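Local coordinates for AvtR (Acidianus filamentous virus 6, PDB 4HV0), which is a viral transcriptional regulator of the ribbon-helix-helix class that probably acts by binding DNA, at residues V3-E8 and Y63-K68; I38-R43 and K68-N73. All blocks are in the same frame, centred on the assembly; numbering follows the deposited sequence.

Contact 1 (V3-E8 and Y63-K68)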
loop_
_atom_site.group_PDB
_atom_site.type_symbol
_atom_site.label_atom_id
_atom_site.label_comp_id
_atom_site.label_asym_id
_atom_site.label_seq_id
_atom_site.Cartn_x
_atom_site.Cartn_y
_atom_site.Cartn_z
ATOM N N VAL A 3 1.810 -6.768 -0.257
ATOM C CA VAL A 3 2.700 -5.684 0.145
ATOM C C VAL A 3 3.182 -5.881 1.601
ATOM O O VAL A 3 2.495 -6.489 2.426
ATOM C CB VAL A 3 1.926 -4.355 0.054
ATOM C CG1 VAL A 3 2.844 -3.169 0.317
ATOM C CG2 VAL A 3 1.215 -4.230 -1.282
ATOM N N THR A 4 4.366 -5.381 1.930
ATOM C CA THR A 4 4.809 -5.333 3.331
ATOM C C THR A 4 5.114 -3.918 3.760
ATOM O O THR A 4 5.930 -3.253 3.136
ATOM C CB THR A 4 6.059 -6.158 3.567
ATOM O OG1 THR A 4 5.903 -7.445 2.943
ATOM C CG2 THR A 4 6.245 -6.316 5.045
ATOM N N VAL A 5 4.463 -3.449 4.822
ATOM C CA VAL A 5 4.679 -2.089 5.309
ATOM C C VAL A 5 5.080 -2.004 6.778
ATOM O O VAL A 5 4.728 -2.845 7.567
ATOM C CB VAL A 5 3.431 -1.205 5.000
ATOM C CG1 VAL A 5 3.189 -1.177 3.496
ATOM C CG2 VAL A 5 2.157 -1.734 5.685
ATOM N N GLU A 6 5.751 -0.916 7.146
ATOM C CA GLU A 6 6.030 -0.580 8.529
ATOM C C GLU A 6 4.752 -0.217 9.292
ATOM O O GLU A 6 3.746 0.203 8.709
ATOM C CB GLU A 6 6.838 0.691 8.567
ATOM C CG GLU A 6 8.256 0.666 8.081
ATOM C CD GLU A 6 8.809 2.095 7.997
ATOM O OE1 GLU A 6 8.303 2.966 8.736
ATOM O OE2 GLU A 6 9.748 2.343 7.199
ATOM N N GLU A 7 4.818 -0.270 10.615
ATOM C CA GLU A 7 3.646 -0.023 11.462
ATOM C C GLU A 7 3.061 1.392 11.297
ATOM O O GLU A 7 1.848 1.560 11.179
ATOM C CB GLU A 7 4.031 -0.284 12.913
ATOM C CG GLU A 7 2.892 -0.239 13.907
ATOM C CD GLU A 7 3.304 -0.774 15.261
ATOM O OE1 GLU A 7 4.531 -0.875 15.516
ATOM O OE2 GLU A 7 2.401 -1.106 16.059
ATOM N N GLU A 8 3.913 2.407 11.289
ATOM C CA GLU A 8 3.436 3.770 11.083
ATOM C C GLU A 8 2.588 3.908 9.795
ATOM O O GLU A 8 1.515 4.545 9.793
ATOM C CB GLU A 8 4.601 4.746 11.072
ATOM C CG GLU A 8 4.143 6.187 11.037
ATOM C CD GLU A 8 5.283 7.186 11.175
ATOM O OE1 GLU A 8 6.468 6.768 11.177
ATOM O OE2 GLU A 8 4.980 8.402 11.268
ATOM N N TYR A 63 3.608 -5.215 8.695
ATOM C CA TYR A 63 2.321 -5.775 8.287
ATOM C C TYR A 63 2.380 -6.294 6.864
ATOM O O TYR A 63 2.908 -5.652 5.991
ATOM C CB TYR A 63 1.220 -4.741 8.467
ATOM C CG TYR A 63 0.947 -4.412 9.923
ATOM C CD1 TYR A 63 -0.150 -4.959 10.599
ATOM C CD2 TYR A 63 1.795 -3.559 10.625
ATOM C CE1 TYR A 63 -0.389 -4.648 11.931
ATOM C CE2 TYR A 63 1.563 -3.242 11.951
ATOM C CZ TYR A 63 0.475 -3.787 12.602
ATOM O OH TYR A 63 0.254 -3.459 13.926
ATOM N N ARG A 64 1.844 -7.488 6.653
ATOM C CA ARG A 64 1.730 -8.091 5.331
ATOM C C ARG A 64 0.299 -7.858 4.828
ATOM O O ARG A 64 -0.653 -8.321 5.444
ATOM C CB ARG A 64 2.013 -9.589 5.400
ATOM C CG ARG A 64 3.456 -9.954 5.684
ATOM C CD ARG A 64 3.851 -11.238 4.973
ATOM N NE ARG A 64 5.273 -11.532 5.162
ATOM C CZ ARG A 64 6.280 -10.891 4.561
ATOM N NH1 ARG A 64 6.056 -9.889 3.711
ATOM N NH2 ARG A 64 7.536 -11.254 4.810
ATOM N N ILE A 65 0.142 -7.137 3.724
ATOM C CA ILE A 65 -1.186 -6.770 3.222
ATOM C C ILE A 65 -1.504 -7.469 1.909
ATOM O O ILE A 65 -0.741 -7.383 0.947
ATOM C CB ILE A 65 -1.306 -5.259 3.001
ATOM C CG1 ILE A 65 -1.225 -4.496 4.316
ATOM C CG2 ILE A 65 -2.653 -4.927 2.379
ATOM C CD1 ILE A 65 -1.137 -2.998 4.140
ATOM N N ASN A 66 -2.656 -8.138 1.873
ATOM C CA ASN A 66 -3.127 -8.821 0.669
ATOM C C ASN A 66 -3.725 -7.833 -0.320
ATOM O O ASN A 66 -4.937 -7.742 -0.489
ATOM C CB ASN A 66 -4.131 -9.937 1.005
ATOM C CG ASN A 66 -3.577 -11.326 0.723
ATOM O OD1 ASN A 66 -2.444 -11.479 0.272
ATOM N ND2 ASN A 66 -4.379 -12.343 0.983
ATOM N N CYS A 67 -2.858 -7.058 -0.948
ATOM C CA CYS A 67 -3.301 -6.197 -2.008
ATOM C C CYS A 67 -3.267 -7.029 -3.267
ATOM O O CYS A 67 -2.218 -7.576 -3.614
ATOM C CB CYS A 67 -2.404 -4.985 -2.141
ATOM S SG CYS A 67 -3.191 -3.762 -3.180
ATOM N N LYS A 68 -4.435 -7.176 -3.893
ATOM C CA LYS A 68 -4.598 -7.851 -5.174
ATOM C C LYS A 68 -5.133 -6.850 -6.205
ATOM O O LYS A 68 -6.184 -6.267 -5.998
ATOM C CB LYS A 68 -5.601 -9.000 -5.049
ATOM C CG LYS A 68 -5.229 -10.063 -4.042
ATOM C CD LYS A 68 -6.043 -11.336 -4.230
ATOM C CE LYS A 68 -5.670 -12.386 -3.200
ATOM N NZ LYS A 68 -6.522 -13.600 -3.323
#

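Contact 2 (I38-R43 and K68-N73)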
loop_
_atom_site.group_PDB
_atom_site.type_symbol
_atom_site.label_atom_id
_atom_site.label_comp_id
_atom_site.label_asym_id
_atom_site.label_seq_id
_atom_site.Cartn_x
_atom_site.Cartn_y
_atom_site.Cartn_z
ATOM N N ILE A 38 -3.787 4.615 -13.278
ATOM C CA ILE A 38 -4.329 3.404 -13.859
ATOM C C ILE A 38 -5.721 3.013 -13.366
ATOM O O ILE A 38 -6.146 3.300 -12.253
ATOM C CB ILE A 38 -3.416 2.170 -13.651
ATOM C CG1 ILE A 38 -3.061 1.985 -12.153
ATOM C CG2 ILE A 38 -2.251 2.288 -14.610
ATOM C CD1 ILE A 38 -2.131 0.840 -11.834
ATOM N N GLU A 39 -6.389 2.299 -14.247
ATOM C CA GLU A 39 -7.704 1.752 -14.031
ATOM C C GLU A 39 -7.537 0.343 -13.507
ATOM O O GLU A 39 -6.821 -0.440 -14.109
ATOM C CB GLU A 39 -8.416 1.699 -15.376
ATOM C CG GLU A 39 -9.814 1.105 -15.342
ATOM C CD GLU A 39 -10.883 2.153 -15.066
ATOM O OE1 GLU A 39 -10.669 3.014 -14.178
ATOM O OE2 GLU A 39 -11.935 2.104 -15.747
ATOM N N ASP A 40 -8.197 0.010 -12.411
ATOM C CA ASP A 40 -8.203 -1.367 -11.937
ATOM C C ASP A 40 -9.589 -1.818 -11.456
ATOM O O ASP A 40 -10.239 -1.162 -10.630
ATOM C CB ASP A 40 -7.159 -1.572 -10.847
ATOM C CG ASP A 40 -6.963 -3.043 -10.496
ATOM O OD1 ASP A 40 -7.781 -3.586 -9.737
ATOM O OD2 ASP A 40 -5.976 -3.658 -10.943
ATOM N N ARG A 41 -10.011 -2.970 -11.968
ATOM C CA ARG A 41 -11.356 -3.487 -11.717
ATOM C C ARG A 41 -11.464 -4.232 -10.400
ATOM O O ARG A 41 -12.542 -4.326 -9.855
ATOM C CB ARG A 41 -11.797 -4.430 -12.837
ATOM C CG ARG A 41 -13.298 -4.678 -12.925
ATOM C CD ARG A 41 -13.940 -3.757 -13.953
ATOM N NE ARG A 41 -15.294 -4.200 -14.352
ATOM C CZ ARG A 41 -15.579 -5.065 -15.340
ATOM N NH1 ARG A 41 -14.624 -5.661 -16.059
ATOM N NH2 ARG A 41 -16.855 -5.363 -15.598
ATOM N N THR A 42 -10.361 -4.779 -9.902
ATOM C CA THR A 42 -10.334 -5.485 -8.620
ATOM C C THR A 42 -11.068 -4.746 -7.476
ATOM O O THR A 42 -11.035 -3.503 -7.394
ATOM C CB THR A 42 -8.881 -5.716 -8.215
ATOM O OG1 THR A 42 -8.312 -6.765 -9.000
ATOM C CG2 THR A 42 -8.758 -6.051 -6.737
ATOM N N ARG A 43 -11.720 -5.525 -6.601
ATOM C CA ARG A 43 -12.391 -5.025 -5.390
ATOM C C ARG A 43 -12.156 -5.925 -4.168
ATOM O O ARG A 43 -12.271 -7.146 -4.256
ATOM C CB ARG A 43 -13.884 -4.883 -5.632
ATOM C CG ARG A 43 -14.658 -4.419 -4.407
ATOM C CD ARG A 43 -14.147 -3.106 -3.827
ATOM N NE ARG A 43 -15.118 -2.483 -2.916
ATOM C CZ ARG A 43 -14.823 -1.675 -1.892
ATOM N NH1 ARG A 43 -13.565 -1.370 -1.594
ATOM N NH2 ARG A 43 -15.806 -1.172 -1.145
ATOM N N LYS A 68 -4.435 -7.176 -3.893
ATOM C CA LYS A 68 -4.598 -7.851 -5.174
ATOM C C LYS A 68 -5.133 -6.850 -6.205
ATOM O O LYS A 68 -6.184 -6.267 -5.998
ATOM C CB LYS A 68 -5.601 -9.000 -5.049
ATOM C CG LYS A 68 -5.229 -10.063 -4.042
ATOM C CD LYS A 68 -6.043 -11.336 -4.230
ATOM C CE LYS A 68 -5.670 -12.386 -3.200
ATOM N NZ LYS A 68 -6.522 -13.600 -3.323
ATOM N N LEU A 69 -4.373 -6.660 -7.279
ATOM C CA LEU A 69 -4.708 -5.871 -8.460
ATOM C C LEU A 69 -4.782 -6.814 -9.659
ATOM O O LEU A 69 -4.316 -7.945 -9.593
ATOM C CB LEU A 69 -3.574 -4.867 -8.722
ATOM C CG LEU A 69 -3.378 -3.596 -7.890
ATOM C CD1 LEU A 69 -2.041 -2.955 -8.233
ATOM C CD2 LEU A 69 -4.495 -2.598 -8.147
ATOM N N GLU A 70 -5.377 -6.350 -10.760
ATOM C CA GLU A 70 -5.311 -7.084 -12.029
ATOM C C GLU A 70 -3.852 -7.371 -12.315
ATOM O O GLU A 70 -3.010 -6.525 -12.060
ATOM C CB GLU A 70 -5.887 -6.248 -13.179
ATOM C CG GLU A 70 -7.353 -5.888 -13.063
ATOM C CD GLU A 70 -7.822 -4.961 -14.165
ATOM O OE1 GLU A 70 -7.105 -4.692 -15.155
ATOM O OE2 GLU A 70 -8.938 -4.469 -14.036
ATOM N N LYS A 71 -3.551 -8.532 -12.872
ATOM C CA LYS A 71 -2.168 -8.921 -13.103
ATOM C C LYS A 71 -1.392 -7.858 -13.893
ATOM O O LYS A 71 -0.243 -7.591 -13.576
ATOM C CB LYS A 71 -2.085 -10.310 -13.781
ATOM C CG LYS A 71 -2.437 -11.464 -12.835
ATOM C CD LYS A 71 -2.494 -12.840 -13.516
ATOM C CE LYS A 71 -2.793 -13.976 -12.519
ATOM N NZ LYS A 71 -2.040 -15.254 -12.714
ATOM N N ARG A 72 -2.013 -7.243 -14.894
ATOM C CA ARG A 72 -1.323 -6.231 -15.701
ATOM C C ARG A 72 -0.896 -4.995 -14.872
ATOM O O ARG A 72 0.224 -4.492 -15.053
ATOM C CB ARG A 72 -2.057 -5.853 -17.007
ATOM C CG ARG A 72 -1.578 -6.707 -18.177
ATOM C CD ARG A 72 -1.873 -8.192 -17.977
ATOM N NE ARG A 72 -0.753 -9.027 -18.401
ATOM C CZ ARG A 72 -0.691 -10.337 -18.197
ATOM N NH1 ARG A 72 -1.709 -10.952 -17.608
ATOM N NH2 ARG A 72 0.376 -11.029 -18.591
ATOM N N ASN A 73 -1.749 -4.571 -13.947
ATOM C CA ASN A 73 -1.433 -3.458 -13.091
ATOM C C ASN A 73 -0.395 -3.815 -12.028
ATOM O O ASN A 73 0.426 -2.991 -11.670
ATOM C CB ASN A 73 -2.694 -2.886 -12.442
ATOM C CG ASN A 73 -3.580 -2.113 -13.412
ATOM O OD1 ASN A 73 -4.799 -2.068 -13.239
ATOM N ND2 ASN A 73 -2.988 -1.496 -14.402
#

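Contact 1 (V3-E8 and Y63-K68)
In Tyr63, CG stands anti to the carbonyl carbon (chi1 -68°), and in Glu7 CG stands anti to the backbone N (chi1 -173°). These turns bring Glu7 CG to the edge of the Tyr63 ring, 3.8 Å from Tyr63 CE2. The contact is an antiparallel strand pair, 3-6 against 60-65, like the two-stranded ribbon of a ribbon-helix-helix protein. Classically two subunits supply the strands; here both come from one chain. Val3 with Ile65 and Val5 with Tyr63 are hydrogen-bonded pairs; Val3 N to Ile65 O measures 2.9 Å, and Ile65 N to Val3 O 2.8 Å. Val3, Val5, Tyr63 and Ile65 share the face covered by helices. Across it Val5 CG2 meets Ile65 CD1 at 3.9 Å. Ile65 also rests on helices 7-19 and 24-36, and the Tyr63 ring stacks on Tyr10. Thr4 and Arg64 form the non-hydrogen-bonded pair between and occupy the other face, which in this family is the one that usually reads DNA. Their side chains lie side by side and point the same way. Past the end of strand 60-65, Cys67 CB touches Val3 CG2 at 3.8 Å.

Contact 2 (I38-R43 and K68-N73)
Thr42 and Leu69 bring the two backbones closest, CA to CA 5.6 Å, where the irregular segment 38-43 runs past the turn that leads into helix 71-84. Asp40 carries much of the contact. Its CG is anti to the backbone N (chi1 -170°), and its carboxylate ends beside Glu70. Asp40 OD2 accepts Glu70 N at 2.8 Å through its syn lone pair, with an angle of 151° at the hydrogen. Glu70 returns the bond: its OE2 accepts Arg41 N at 2.8 Å, and this donor sits above the carboxylate plane. Each acid therefore holds a backbone N-H of the other segment. Glu70 is the N-cap residue of helix 71-84, so Asp40 grips the peptide N-H just ahead of the first helical turn. Through this pair the loop that follows helix 24-36 is pinned to the start of helix 71-84. The two carboxylates are near each other, with Asp40 OD2 and Glu70 OE2 4.4 Å apart. This could raise the proton affinity of one of them, although the nearby helix N terminus could work against this. Leu69 crosses Asp40 and lays CD2 against the carboxylate, 3.4 Å from Asp40 CG. Lys33, on helix 24-36, also touches Asp40. Arg29 of the same helix packs against both Thr42 and Leu69. At the other end of the contact Ile38 and Asn73 meet tip to tip, with Ile38 CD1 3.6 Å from Asn73 CG.

How the contacts relate
The chain starts in strand 3-6, then forms helices 7-19 and 24-36. It next runs through segment 38-43, the first half of contact 2. Strands 54-57 and 60-65 follow. Contact 1 closes the longer loop when the end of strand 60-65 returns to strand 3-6. A few residues later contact 2 closes a shorter loop, as the start of helix 71-84 meets segment 38-43. The segments alternate along the chain, so the two loops cross. Lys68 is shared, and the contact centres lie about 17 Å apart. Contact 1 adds strand 3-6 to the sheet at strand 60-65; contact 2 ties the loop after helix 24-36 to helix 71-84.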